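Local coordinates for cephalosporin acylase (Bacillus halodurans, PDB 2NLZ), which is of unknown function but is named a cephalosporin acylase and, as a gamma-glutamyltranspeptidase family member, probably cleaves amide bonds, at residues D[105-111]-D[398-403]; D[116-120]-D[394-399]. The protein carries 1 engineered substitution. All blocks are in the same frame, centred on the assembly; numbering follows the deposited sequence.

Contact 1: D[105-111]-D[398-403]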
loop_
_atom_site.group_PDB
_atom_site.type_symbol
_atom_site.label_atom_id
_atom_site.label_comp_id
_atom_site.label_asym_id
_atom_site.label_seq_id
_atom_site.Cartn_x
_atom_site.Cartn_y
_atom_site.Cartn_z
ATOM N N TYR D 105 31.038 25.971 30.545
ATOM C CA TYR D 105 30.909 25.118 29.363
ATOM C C TYR D 105 32.262 24.899 28.694
ATOM O O TYR D 105 32.984 25.857 28.420
ATOM C CB TYR D 105 29.930 25.733 28.356
ATOM C CG TYR D 105 28.702 26.367 28.975
ATOM C CD1 TYR D 105 28.589 27.749 29.077
ATOM C CD2 TYR D 105 27.656 25.587 29.455
ATOM C CE1 TYR D 105 27.468 28.337 29.641
ATOM C CE2 TYR D 105 26.531 26.167 30.023
ATOM C CZ TYR D 105 26.444 27.540 30.111
ATOM O OH TYR D 105 25.334 28.121 30.672
ATOM N N GLU D 106 32.605 23.642 28.431
ATOM C CA GLU D 106 33.856 23.337 27.734
ATOM C C GLU D 106 33.705 22.241 26.681
ATOM O O GLU D 106 34.605 22.030 25.870
ATOM C CB GLU D 106 34.980 23.003 28.722
ATOM C CG GLU D 106 34.734 21.789 29.606
ATOM C CD GLU D 106 35.936 21.436 30.460
ATOM O OE1 GLU D 106 37.065 21.838 30.109
ATOM O OE2 GLU D 106 35.756 20.749 31.484
ATOM N N GLN D 107 32.567 21.554 26.696
ATOM C CA GLN D 107 32.264 20.546 25.685
ATOM C C GLN D 107 31.714 21.223 24.429
ATOM O O GLN D 107 32.333 21.194 23.366
ATOM C CB GLN D 107 31.262 19.528 26.235
ATOM C CG GLN D 107 31.018 18.324 25.336
ATOM C CD GLN D 107 32.150 17.316 25.386
ATOM O OE1 GLN D 107 32.114 16.373 26.173
ATOM N NE2 GLN D 107 33.159 17.511 24.548
ATOM N N GLU D 108 30.538 21.822 24.570
ATOM C CA GLU D 108 29.941 22.659 23.537
ATOM C C GLU D 108 29.222 23.809 24.237
ATOM O O GLU D 108 28.764 23.655 25.368
ATOM C CB GLU D 108 28.974 21.852 22.659
ATOM C CG GLU D 108 27.858 21.133 23.416
ATOM C CD GLU D 108 26.875 20.420 22.503
ATOM O OE1 GLU D 108 25.710 20.247 22.914
ATOM O OE2 GLU D 108 27.259 20.033 21.380
ATOM N N LEU D 109 29.137 24.963 23.584
ATOM C CA LEU D 109 28.455 26.111 24.185
ATOM C C LEU D 109 26.924 25.904 24.210
ATOM O O LEU D 109 26.403 25.100 23.433
ATOM C CB LEU D 109 28.881 27.436 23.528
ATOM C CG LEU D 109 28.766 27.750 22.041
ATOM C CD1 LEU D 109 28.746 29.254 21.875
ATOM C CD2 LEU D 109 29.928 27.161 21.264
ATOM N N PRO D 110 26.205 26.606 25.115
ATOM C CA PRO D 110 24.791 26.304 25.344
ATOM C C PRO D 110 23.926 26.577 24.124
ATOM O O PRO D 110 24.239 27.461 23.333
ATOM C CB PRO D 110 24.406 27.262 26.476
ATOM C CG PRO D 110 25.354 28.383 26.344
ATOM C CD PRO D 110 26.646 27.736 25.951
ATOM N N PRO D 111 22.851 25.802 23.955
ATOM C CA PRO D 111 21.957 26.025 22.824
ATOM C C PRO D 111 21.158 27.337 22.915
ATOM O O PRO D 111 20.762 27.896 21.891
ATOM C CB PRO D 111 21.024 24.810 22.869
ATOM C CG PRO D 111 21.098 24.306 24.264
ATOM C CD PRO D 111 22.444 24.659 24.791
ATOM N N GLY D 398 25.940 30.072 16.613
ATOM C CA GLY D 398 27.219 29.844 17.285
ATOM C C GLY D 398 27.334 28.525 18.031
ATOM O O GLY D 398 28.435 28.108 18.400
ATOM N N HIS D 399 26.198 27.862 18.244
ATOM C CA HIS D 399 26.159 26.531 18.846
ATOM C C HIS D 399 26.913 25.481 18.007
ATOM O O HIS D 399 27.333 24.450 18.537
ATOM C CB HIS D 399 24.709 26.110 19.074
ATOM C CG HIS D 399 24.553 24.770 19.724
ATOM N ND1 HIS D 399 24.600 24.597 21.090
ATOM C CD2 HIS D 399 24.336 23.542 19.194
ATOM C CE1 HIS D 399 24.419 23.320 21.374
ATOM N NE2 HIS D 399 24.258 22.660 20.243
ATOM N N ASN D 400 27.097 25.766 16.716
ATOM C CA ASN D 400 27.819 24.884 15.790
ATOM C C ASN D 400 29.337 24.858 15.994
ATOM O O ASN D 400 30.016 23.931 15.539
ATOM C CB ASN D 400 27.510 25.263 14.333
ATOM C CG ASN D 400 26.322 24.508 13.762
ATOM O OD1 ASN D 400 26.262 23.278 13.821
ATOM N ND2 ASN D 400 25.375 25.247 13.190
ATOM N N PHE D 401 29.863 25.883 16.661
ATOM C CA PHE D 401 31.296 25.995 16.919
ATOM C C PHE D 401 31.776 24.890 17.849
ATOM O O PHE D 401 31.070 24.498 18.777
ATOM C CB PHE D 401 31.623 27.343 17.568
ATOM C CG PHE D 401 31.753 28.495 16.596
ATOM C CD1 PHE D 401 32.789 28.534 15.670
ATOM C CD2 PHE D 401 30.867 29.568 16.650
ATOM C CE1 PHE D 401 32.923 29.599 14.796
ATOM C CE2 PHE D 401 30.994 30.643 15.781
ATOM C CZ PHE D 401 32.023 30.656 14.849
ATOM N N SER D 402 32.988 24.405 17.602
ATOM C CA SER D 402 33.615 23.418 18.471
ATOM C C SER D 402 34.433 24.127 19.538
ATOM O O SER D 402 34.993 25.194 19.295
ATOM C CB SER D 402 34.520 22.489 17.653
ATOM O OG SER D 402 35.024 21.418 18.438
ATOM N N LEU D 403 34.493 23.534 20.724
ATOM C CA LEU D 403 35.322 24.073 21.796
ATOM C C LEU D 403 36.598 23.251 22.002
ATOM O O LEU D 403 37.330 23.439 22.978
ATOM C CB LEU D 403 34.515 24.205 23.083
ATOM C CG LEU D 403 33.417 25.268 23.002
ATOM C CD1 LEU D 403 32.581 25.308 24.271
ATOM C CD2 LEU D 403 34.012 26.639 22.720
#
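Leu-109 lays its side chain across the turn at 398-401: CD2 of Leu-109 lies 3.4 Å from Gly-398 O and 4.1 Å from Phe-401 CB. That turn is the tail of a short 3-10 segment, held by a backbone hydrogen bond of 3.2 Å from Phe-401 N to Gly-398 O. The two segments run in opposite directions, with Glu-108 nearest Leu-403 and Pro-111 nearest His-399. Leu-403 fills the other end of the contact. Its CD1 sits 3.5 Å from Leu-109 N and 4.3 Å from Leu-109 CB, while its CB rests 3.5 Å from Glu-106 O, so one leucine packs mostly against main chain. The His-399 imidazole is the polar element. Its ND1 gives a weak hydrogen bond to Leu-109 O, 3.0 Å long but bent to 120° at the hydrogen; CE1 of His-399 lies 4.0 Å from Pro-111 CB and 3.7 Å from Glu-108 OE1. What results is a loop packed on the end of a 3-10 segment and the residues after it, apolar near Leu-109 and Leu-403 and grading into solvent at 106-108. Segment 105-111 belongs to the loop between helices 97-101 and 122-133, and 398-403 lies between strands 392-393 and 424-428; helix 97-101 covers Leu-403 through Met-97 and Val-100.

Contact 2: D[116-120]-D[394-399]; sequences PVTVP and MQNRGH
Within the Ntn-hydrolase fold of the gamma-glutamyltranspeptidase family, this buried contact joins irregular segment 116-120 to one winding into a 3-10 turn at 397-399. They run in opposite directions, Pro-116 facing Gly-398 (CA to CA 4.4 Å) and Val-117 facing Asn-396 (4.8 Å). Pro-116 (phi/psi -85/8°) turns its O onto Gly-398 N; Val-117 (-77/121°) and Thr-118 (-104/168°) are extended. Met-394, extended and m at all three chi angles, brings CE 3.7 Å from Val-117 CG1 and 3.6 Å from Pro-120 CG; Ile-228 and Phe-232 of helix 223-234 touch it. Gln-395 (-64/160°; chi1 p, chi2 t) sends NE2 to Thr-118 O in a weak 3.3 Å hydrogen bond, and its O accepts a 3.6 Å CA-H...O contact from Val-117 CA. At Asn-396 (-113/31°) O accepts a 3.0 Å hydrogen bond from His-399 N, CB packs 3.9 Å from Pro-116 CG, and side-chain ND2 and OD1 hydrogen-bond to Pro-111 O and Met-379 N respectively. Arg-397 sets CB 3.6 Å from Thr-118 OG1 (chi1 p); its side chain leads away, NH1 hydrogen-bonding to Thr-420 OG1. At Gly-398 (-62/-14°) the backbones come too close for a side chain: N donates to Pro-116 O at 2.8 Å, and an ideal CB would clash, 2.6 Å from that oxygen. Last comes His-399, its CB 4.3 Å from Pro-116 CB.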
loop_
_atom_site.group_PDB
_atom_site.type_symbol
_atom_site.label_atom_id
_atom_site.label_comp_id
_atom_site.label_asym_id
_atom_site.label_seq_id
_atom_site.Cartn_x
_atom_site.Cartn_y
_atom_site.Cartn_z
ATOM N N PRO D 116 25.235 31.718 22.394
ATOM C CA PRO D 116 25.445 31.166 21.047
ATOM C C PRO D 116 25.016 32.074 19.890
ATOM O O PRO D 116 24.995 31.630 18.744
ATOM C CB PRO D 116 24.548 29.928 21.054
ATOM C CG PRO D 116 23.394 30.353 21.886
ATOM C CD PRO D 116 23.957 31.250 22.961
ATOM N N VAL D 117 24.662 33.320 20.187
ATOM C CA VAL D 117 24.226 34.265 19.160
ATOM C C VAL D 117 25.400 34.832 18.351
ATOM O O VAL D 117 26.309 35.440 18.912
ATOM C CB VAL D 117 23.441 35.434 19.783
ATOM C CG1 VAL D 117 22.951 36.384 18.700
ATOM C CG2 VAL D 117 22.274 34.914 20.622
ATOM N N THR D 118 25.372 34.614 17.037
ATOM C CA THR D 118 26.295 35.267 16.103
ATOM C C THR D 118 25.548 36.381 15.370
ATOM O O THR D 118 24.320 36.433 15.446
ATOM C CB THR D 118 26.874 34.260 15.085
ATOM O OG1 THR D 118 25.825 33.714 14.268
ATOM C CG2 THR D 118 27.580 33.151 15.815
ATOM N N VAL D 119 26.257 37.260 14.657
ATOM C CA VAL D 119 25.558 38.363 13.978
ATOM C C VAL D 119 24.590 37.838 12.920
ATOM O O VAL D 119 24.967 37.025 12.074
ATOM C CB VAL D 119 26.490 39.515 13.422
ATOM C CG1 VAL D 119 27.276 40.150 14.542
ATOM C CG2 VAL D 119 27.439 39.040 12.347
ATOM N N PRO D 120 23.311 38.244 13.025
ATOM C CA PRO D 120 22.296 37.903 12.042
ATOM C C PRO D 120 22.632 38.508 10.690
ATOM O O PRO D 120 22.614 39.724 10.545
ATOM C CB PRO D 120 21.033 38.567 12.600
ATOM C CG PRO D 120 21.290 38.754 14.032
ATOM C CD PRO D 120 22.750 39.037 14.132
ATOM N N MET D 394 16.668 36.223 17.748
ATOM C CA MET D 394 18.072 36.025 17.414
ATOM C C MET D 394 18.401 34.556 17.235
ATOM O O MET D 394 17.960 33.709 18.010
ATOM C CB MET D 394 18.969 36.645 18.480
ATOM C CG MET D 394 18.720 38.131 18.680
ATOM S SD MET D 394 19.225 39.147 17.274
ATOM C CE MET D 394 20.990 39.298 17.588
ATOM N N GLN D 395 19.178 34.264 16.199
ATOM C CA GLN D 395 19.635 32.908 15.909
ATOM C C GLN D 395 20.554 32.332 16.990
ATOM O O GLN D 395 21.141 33.070 17.780
ATOM C CB GLN D 395 20.366 32.898 14.565
ATOM C CG GLN D 395 21.623 33.752 14.515
ATOM C CD GLN D 395 22.346 33.614 13.199
ATOM O OE1 GLN D 395 22.025 32.726 12.413
ATOM N NE2 GLN D 395 23.323 34.486 12.945
ATOM N N ASN D 396 20.681 31.011 17.025
ATOM C CA ASN D 396 21.672 30.370 17.897
ATOM C C ASN D 396 22.792 29.661 17.132
ATOM O O ASN D 396 23.369 28.698 17.619
ATOM C CB ASN D 396 21.024 29.451 18.951
ATOM C CG ASN D 396 20.517 28.134 18.372
ATOM O OD1 ASN D 396 19.993 28.080 17.266
ATOM N ND2 ASN D 396 20.665 27.074 19.137
ATOM N N ARG D 397 23.119 30.188 15.953
ATOM C CA ARG D 397 24.122 29.600 15.042
ATOM C C ARG D 397 25.495 29.285 15.639
ATOM O O ARG D 397 26.125 28.324 15.228
ATOM C CB ARG D 397 24.283 30.480 13.802
ATOM C CG ARG D 397 25.172 29.898 12.720
ATOM C CD ARG D 397 24.744 28.507 12.290
ATOM N NE ARG D 397 23.378 28.473 11.787
ATOM C CZ ARG D 397 22.842 27.415 11.192
ATOM N NH1 ARG D 397 23.564 26.306 11.025
ATOM N NH2 ARG D 397 21.587 27.470 10.757
ATOM N N GLY D 398 25.940 30.072 16.613
ATOM C CA GLY D 398 27.219 29.844 17.285
ATOM C C GLY D 398 27.334 28.525 18.031
ATOM O O GLY D 398 28.435 28.108 18.400
ATOM N N HIS D 399 26.198 27.862 18.244
ATOM C CA HIS D 399 26.159 26.531 18.846
ATOM C C HIS D 399 26.913 25.481 18.007
ATOM O O HIS D 399 27.333 24.450 18.537
ATOM C CB HIS D 399 24.709 26.110 19.074
ATOM C CG HIS D 399 24.553 24.770 19.724
ATOM N ND1 HIS D 399 24.600 24.597 21.090
ATOM C CD2 HIS D 399 24.336 23.542 19.194
ATOM C CE1 HIS D 399 24.419 23.320 21.374
ATOM N NE2 HIS D 399 24.258 22.660 20.243
#

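Contacts 1 and 2 are neighbouring parts of one seam, their centres 11 Å apart, formed where 105-111 and 116-120, both in the loop between helices 97-101 and 122-133, meet 394-403. Gly-398 and His-399 serve both: the glycine meets Leu-109 in one and Pro-116 in the other, while the His-399 ring lies against 109-111 and its CB only grazes Pro-116. The two are also tied directly, by a probable hydrogen bond from Asn-396 ND2 to Pro-111 O (2.9 Å) and by packing of Leu-109 CD1 on Pro-116 CA (3.9 Å). Moving from contact 1 to contact 2 goes inward, from about 21 to about 15 Å between contact centre and chain centre. No other protein chain of the assembly touches either.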